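Local coordinates for probable alginate O-acetylase AlgJ (Pseudomonas putida, PDB 4O8V), which probably transfers acetyl groups onto the mannuronate residues of alginate, as part of an inner-membrane acetylation complex, at residues Ala213-Ser218 against Gln268-Glu273; Trp123-Ala128 against Pro223-Leu228. One frame throughout, in Å; residues are numbered along the deposited sequence.

How the interactions relate
From the N terminus, the chain first passes 123-128, the start of helix 125-141, then 213-218, the end of strand 212-215 with the probable nucleophile Ser-218, then 223-228, and last 268-273 on strand 269-275. Interaction 2 closes a loop of 94 residues that contains the antiparallel pair of strands 152-162 and 184-193; interaction 1 closes a loop of 49, about half of it helical. The two loops cross, since 213-218 lies inside the first and 223-228 inside the second. Interaction 1 joins two strands of the parallel sheet, interaction 2 packs two helix starts beside it, and they touch at several points, among them Ser-218 O with Trp-225 CD1 (3.5 Å) and Leu-214 CD1 with Phe-227 CE2 (4.0 Å).

Interaction 1 of 2, residues Ala213-Ser218 against Gln268-Glu273; sequences ALVGTS and QVVVWE
Ala-213, Leu-214 and Val-215 pair in parallel with Val-270, Val-271 and Trp-272, the short strand axes 4.7 Å apart and inclined by 19°. Four backbone bonds hold the register. Ala-213 uses both its N and its O, to Val-269 O and Val-271 N, and Val-215 does the same with Val-271 O and Glu-273 N; the bond from Val-215 N to Val-271 O is 2.8 Å long and nearly straight.

Apolar contacts lie on both faces of the sheet. On one, Leu-214 CD1 meets Val-271 CG1 at 4.0 Å. On the other, Val-215 CG2 reaches Val-270 CG1 at 4.1 Å, and Val-215 CB lies 4.4 Å from Trp-272 CD1; Met-253 of helix 250-257 packs against this face, and Trp-272 NE1 bonds to Pro-249 O. These are neighbouring strands of the parallel sheet of an SGNH-hydrolase-like domain, in which the probable nucleophile, Ser-218, follows one strand at the start of helix 218-221 and bonds through OG to His-122.

Beyond the last bridged pair, Val-215 with Trp-272, the polar grip passes to a side chain. The Glu-273 chain bends at chi2 (-99°), bringing its carboxylate across the loop at Gly-216 and Thr-217, the latter the N-cap of helix 218-221. Its OE1 accepts from Thr-217 N at 2.7 Å, on the syn side but 34° out of the carboxylate plane, and also bonds to Ser-220 OG. The other oxygen, OE2, takes the hydroxyl of Thr-217 OG1 on its syn lone pair at 2.6 Å. With both oxygens engaged, the buried carboxylate is fixed in rotation, and OG1 in turn caps Tyr-219 N. Gly-216 makes room for this carboxylate: its CA is 3.4 Å from Glu-273 OE1, where a CB would clash.

Interaction 2 of 2, residues Trp123-Ala128 against Pro223-Leu228; sequences WTPMGA and PHWNFL
An aromatic cluster of Trp-123, Trp-225 and Phe-227 joins the starts of helices 125-141 and 227-235 beside the probable catalytic residues. The CG of Trp-123 stands between its backbone N and carbonyl carbon (chi1 45°), and the indole reaches both partners. Its five-membered ring inclines at 68° to that of Trp-225, whose CB lies 3.6 Å from Trp-123 CD1. The six-membered ring of the indole meets one face of Phe-227: Trp-123 CH2 sits over its centre, and CZ2 comes within 3.6 Å of Phe-227 CG, the planes turned by 47°. An alanine in place of Phe-227 would probably open a gap beside Trp-123 CZ2 and CH2, leaving the indole to its NE1 bond and other neighbours.

Ala-128 CB lies against one face of the Trp-123 indole and also meets Trp-225 O at 3.5 Å. The buried Trp-123 O, which has no polar partner, lies obliquely to the Trp-225 indole, 3.5 Å from CE3; His-224 CB lies on the opposite side. A water links the backbones, 2.6 Å from Pro-125 O and 2.8 Å from Trp-225 O. Thr-124 OG1 caps helix 125-141 by accepting from Gly-127 N.

Trp-123 NE1 bonds to Tyr-219 O, and Trp-225 stacks on His-122, the probable proton acceptor. Strand 184-193 packs against Pro-125 and Trp-225 through Leu-186, while Phe-227 rests on Ala-132 and Leu-135 of helix 125-141.

Interaction 1 of 2, residues Ala213-Ser218 against Gln268-Glu273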
loop_
_atom_site.group_PDB
_atom_site.type_symbol
_atom_site.label_atom_id
_atom_site.label_comp_id
_atom_site.label_asym_id
_atom_site.label_seq_id
_atom_site.Cartn_x
_atom_site.Cartn_y
_atom_site.Cartn_z
ATOM N N ALA A 213 5.067 7.096 11.631
ATOM C CA ALA A 213 5.647 7.274 10.296
ATOM C C ALA A 213 4.907 6.393 9.294
ATOM O O ALA A 213 4.500 5.283 9.620
ATOM C CB ALA A 213 7.159 6.944 10.278
ATOM N N LEU A 214 4.741 6.910 8.081
ATOM C CA LEU A 214 4.109 6.161 6.994
ATOM C C LEU A 214 5.194 5.845 5.968
ATOM O O LEU A 214 5.937 6.745 5.566
ATOM C CB LEU A 214 2.963 6.970 6.354
ATOM C CG LEU A 214 2.373 6.424 5.049
ATOM C CD1 LEU A 214 1.738 5.056 5.257
ATOM C CD2 LEU A 214 1.327 7.423 4.514
ATOM N N VAL A 215 5.319 4.560 5.610
ATOM C CA VAL A 215 6.224 4.126 4.558
ATOM C C VAL A 215 5.460 3.284 3.545
ATOM O O VAL A 215 4.599 2.489 3.917
ATOM C CB VAL A 215 7.412 3.305 5.135
ATOM C CG1 VAL A 215 8.420 2.978 4.016
ATOM C CG2 VAL A 215 8.071 4.087 6.222
ATOM N N GLY A 216 5.741 3.487 2.269
ATOM C CA GLY A 216 5.064 2.723 1.245
ATOM C C GLY A 216 5.349 3.190 -0.167
ATOM O O GLY A 216 6.417 3.740 -0.477
ATOM N N THR A 217 4.367 2.949 -1.029
ATOM C CA THR A 217 4.488 3.152 -2.461
ATOM C C THR A 217 3.697 4.379 -2.882
ATOM O O THR A 217 3.404 5.267 -2.067
ATOM C CB THR A 217 3.956 1.927 -3.268
ATOM O OG1 THR A 217 2.537 1.838 -3.084
ATOM C CG2 THR A 217 4.605 0.630 -2.784
ATOM N N SER A 218 3.399 4.452 -4.176
ATOM C CA SER A 218 2.534 5.512 -4.693
ATOM C C SER A 218 1.143 5.484 -4.058
ATOM O O SER A 218 0.455 6.515 -4.056
ATOM C CB SER A 218 2.430 5.400 -6.225
ATOM O OG SER A 218 2.001 4.112 -6.623
ATOM N N GLN A 268 6.565 5.930 17.598
ATOM C CA GLN A 268 5.880 4.836 18.287
ATOM C C GLN A 268 5.378 3.763 17.311
ATOM O O GLN A 268 5.447 2.569 17.616
ATOM C CB GLN A 268 4.716 5.368 19.116
ATOM C CG GLN A 268 5.192 6.292 20.223
ATOM C CD GLN A 268 4.062 6.837 21.053
ATOM O OE1 GLN A 268 2.971 6.289 21.062
ATOM N NE2 GLN A 268 4.321 7.926 21.764
ATOM N N VAL A 269 4.872 4.194 16.156
ATOM C CA VAL A 269 4.264 3.300 15.176
ATOM C C VAL A 269 4.760 3.617 13.774
ATOM O O VAL A 269 4.835 4.787 13.384
ATOM C CB VAL A 269 2.703 3.410 15.208
ATOM C CG1 VAL A 269 2.051 2.643 14.048
ATOM C CG2 VAL A 269 2.163 2.926 16.530
ATOM N N VAL A 270 5.106 2.574 13.021
ATOM C CA VAL A 270 5.361 2.721 11.593
ATOM C C VAL A 270 4.285 1.960 10.820
ATOM O O VAL A 270 4.111 0.750 11.001
ATOM C CB VAL A 270 6.745 2.203 11.193
ATOM C CG1 VAL A 270 6.915 2.257 9.662
ATOM C CG2 VAL A 270 7.841 2.993 11.897
ATOM N N VAL A 271 3.551 2.677 9.983
ATOM C CA VAL A 271 2.584 2.035 9.103
ATOM C C VAL A 271 3.304 1.759 7.789
ATOM O O VAL A 271 3.837 2.678 7.154
ATOM C CB VAL A 271 1.342 2.918 8.861
ATOM C CG1 VAL A 271 0.428 2.294 7.779
ATOM C CG2 VAL A 271 0.580 3.136 10.130
ATOM N N TRP A 272 3.339 0.490 7.389
ATOM C CA TRP A 272 4.057 0.080 6.182
ATOM C C TRP A 272 3.061 -0.455 5.153
ATOM O O TRP A 272 2.548 -1.567 5.297
ATOM C CB TRP A 272 5.081 -0.999 6.510
ATOM C CG TRP A 272 5.988 -1.350 5.375
ATOM C CD1 TRP A 272 6.062 -0.742 4.143
ATOM C CD2 TRP A 272 6.981 -2.393 5.366
ATOM N NE1 TRP A 272 7.035 -1.340 3.379
ATOM C CE2 TRP A 272 7.607 -2.361 4.099
ATOM C CE3 TRP A 272 7.388 -3.347 6.297
ATOM C CZ2 TRP A 272 8.640 -3.251 3.743
ATOM C CZ3 TRP A 272 8.408 -4.234 5.950
ATOM C CH2 TRP A 272 9.020 -4.177 4.677
ATOM N N GLU A 273 2.803 0.349 4.131
ATOM C CA GLU A 273 1.859 -0.007 3.073
ATOM C C GLU A 273 2.578 -0.829 1.991
ATOM O O GLU A 273 3.597 -0.411 1.425
ATOM C CB GLU A 273 1.210 1.261 2.514
ATOM C CG GLU A 273 0.496 1.059 1.190
ATOM C CD GLU A 273 1.338 1.506 -0.000
ATOM O OE1 GLU A 273 1.882 2.643 0.027
ATOM O OE2 GLU A 273 1.436 0.736 -0.982
#

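Interaction 2 of 2, residues Trp123-Ala128 against Pro223-Leu228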
loop_
_atom_site.group_PDB
_atom_site.type_symbol
_atom_site.label_atom_id
_atom_site.label_comp_id
_atom_site.label_asym_id
_atom_site.label_seq_id
_atom_site.Cartn_x
_atom_site.Cartn_y
_atom_site.Cartn_z
ATOM N N TRP A 123 -6.213 2.757 -5.105
ATOM C CA TRP A 123 -7.466 3.021 -4.426
ATOM C C TRP A 123 -7.936 4.453 -4.681
ATOM O O TRP A 123 -7.139 5.362 -4.931
ATOM C CB TRP A 123 -7.344 2.763 -2.916
ATOM C CG TRP A 123 -6.096 3.309 -2.242
ATOM C CD1 TRP A 123 -5.343 4.404 -2.601
ATOM C CD2 TRP A 123 -5.504 2.787 -1.040
ATOM N NE1 TRP A 123 -4.304 4.579 -1.689
ATOM C CE2 TRP A 123 -4.384 3.598 -0.730
ATOM C CE3 TRP A 123 -5.803 1.697 -0.210
ATOM C CZ2 TRP A 123 -3.557 3.352 0.386
ATOM C CZ3 TRP A 123 -4.982 1.461 0.905
ATOM C CH2 TRP A 123 -3.865 2.283 1.176
ATOM N N THR A 124 -9.251 4.628 -4.643
ATOM C CA THR A 124 -9.871 5.942 -4.585
ATOM C C THR A 124 -9.667 6.569 -3.215
ATOM O O THR A 124 -9.321 5.875 -2.256
ATOM C CB THR A 124 -11.401 5.862 -4.836
ATOM O OG1 THR A 124 -12.017 5.151 -3.750
ATOM C CG2 THR A 124 -11.718 5.181 -6.199
ATOM N N PRO A 125 -9.895 7.881 -3.115
ATOM C CA PRO A 125 -9.789 8.496 -1.791
ATOM C C PRO A 125 -10.714 7.844 -0.758
ATOM O O PRO A 125 -10.317 7.685 0.398
ATOM C CB PRO A 125 -10.189 9.937 -2.052
ATOM C CG PRO A 125 -9.817 10.160 -3.481
ATOM C CD PRO A 125 -10.076 8.890 -4.177
HETATM N N MSE A 126 -11.931 7.476 -1.159
HETATM C CA MSE A 126 -12.796 6.764 -0.235
HETATM C C MSE A 126 -12.213 5.400 0.142
HETATM O O MSE A 126 -12.304 4.985 1.306
HETATM C CB MSE A 126 -14.204 6.603 -0.825
HETATM C CG MSE A 126 -15.199 6.027 0.153
HETATM SE SE MSE A 126 -15.408 4.074 -0.015
HETATM C CE MSE A 126 -16.513 4.005 -1.634
ATOM N N GLY A 127 -11.606 4.713 -0.828
ATOM C CA GLY A 127 -11.011 3.416 -0.570
ATOM C C GLY A 127 -9.857 3.516 0.422
ATOM O O GLY A 127 -9.712 2.702 1.343
ATOM N N ALA A 128 -9.023 4.524 0.227
ATOM C CA ALA A 128 -7.881 4.725 1.121
ATOM C C ALA A 128 -8.364 5.098 2.534
ATOM O O ALA A 128 -7.767 4.741 3.537
ATOM C CB ALA A 128 -6.943 5.792 0.549
ATOM N N PRO A 223 -0.589 12.391 -3.194
ATOM C CA PRO A 223 -1.589 13.197 -2.488
ATOM C C PRO A 223 -3.027 12.941 -2.976
ATOM O O PRO A 223 -3.975 13.173 -2.217
ATOM C CB PRO A 223 -1.172 14.642 -2.811
ATOM C CG PRO A 223 0.298 14.561 -3.095
ATOM C CD PRO A 223 0.459 13.234 -3.806
ATOM N N HIS A 224 -3.198 12.473 -4.209
ATOM C CA HIS A 224 -4.558 12.322 -4.748
ATOM C C HIS A 224 -5.414 11.351 -3.923
ATOM O O HIS A 224 -6.628 11.515 -3.858
ATOM C CB HIS A 224 -4.538 11.831 -6.213
ATOM C CG HIS A 224 -4.213 12.889 -7.224
ATOM N ND1 HIS A 224 -4.670 14.185 -7.137
ATOM C CD2 HIS A 224 -3.505 12.821 -8.378
ATOM C CE1 HIS A 224 -4.238 14.877 -8.176
ATOM N NE2 HIS A 224 -3.522 14.074 -8.941
ATOM N N TRP A 225 -4.802 10.336 -3.312
ATOM C CA TRP A 225 -5.584 9.330 -2.583
ATOM C C TRP A 225 -5.756 9.743 -1.114
ATOM O O TRP A 225 -6.526 9.121 -0.387
ATOM C CB TRP A 225 -4.943 7.932 -2.696
ATOM C CG TRP A 225 -4.226 7.716 -4.023
ATOM C CD1 TRP A 225 -2.947 7.237 -4.215
ATOM C CD2 TRP A 225 -4.743 8.011 -5.334
ATOM N NE1 TRP A 225 -2.654 7.202 -5.576
ATOM C CE2 TRP A 225 -3.731 7.690 -6.273
ATOM C CE3 TRP A 225 -5.961 8.527 -5.803
ATOM C CZ2 TRP A 225 -3.902 7.870 -7.648
ATOM C CZ3 TRP A 225 -6.129 8.702 -7.167
ATOM C CH2 TRP A 225 -5.105 8.384 -8.075
ATOM N N ASN A 226 -5.039 10.795 -0.717
ATOM C CA ASN A 226 -5.090 11.372 0.638
ATOM C C ASN A 226 -4.953 10.327 1.744
ATOM O O ASN A 226 -5.597 10.446 2.792
ATOM C CB ASN A 226 -6.401 12.162 0.857
ATOM C CG ASN A 226 -6.296 13.170 2.012
ATOM O OD1 ASN A 226 -5.291 13.865 2.151
ATOM N ND2 ASN A 226 -7.319 13.217 2.866
ATOM N N PHE A 227 -4.136 9.295 1.521
ATOM C CA PHE A 227 -3.982 8.254 2.534
ATOM C C PHE A 227 -3.314 8.805 3.799
ATOM O O PHE A 227 -3.717 8.450 4.918
ATOM C CB PHE A 227 -3.190 7.076 1.977
ATOM C CG PHE A 227 -3.134 5.879 2.891
ATOM C CD1 PHE A 227 -4.272 5.408 3.524
ATOM C CD2 PHE A 227 -1.920 5.214 3.104
ATOM C CE1 PHE A 227 -4.213 4.294 4.341
ATOM C CE2 PHE A 227 -1.860 4.092 3.913
ATOM C CZ PHE A 227 -2.997 3.638 4.541
ATOM N N LEU A 228 -2.307 9.665 3.631
ATOM C CA LEU A 228 -1.684 10.305 4.798
ATOM C C LEU A 228 -2.713 11.051 5.654
ATOM O O LEU A 228 -2.756 10.910 6.883
ATOM C CB LEU A 228 -0.587 11.287 4.369
ATOM C CG LEU A 228 0.155 11.970 5.519
ATOM C CD1 LEU A 228 0.876 10.925 6.327
ATOM C CD2 LEU A 228 1.130 12.961 4.948
HETATM O O HOH W 1 -8.464 9.099 1.608
#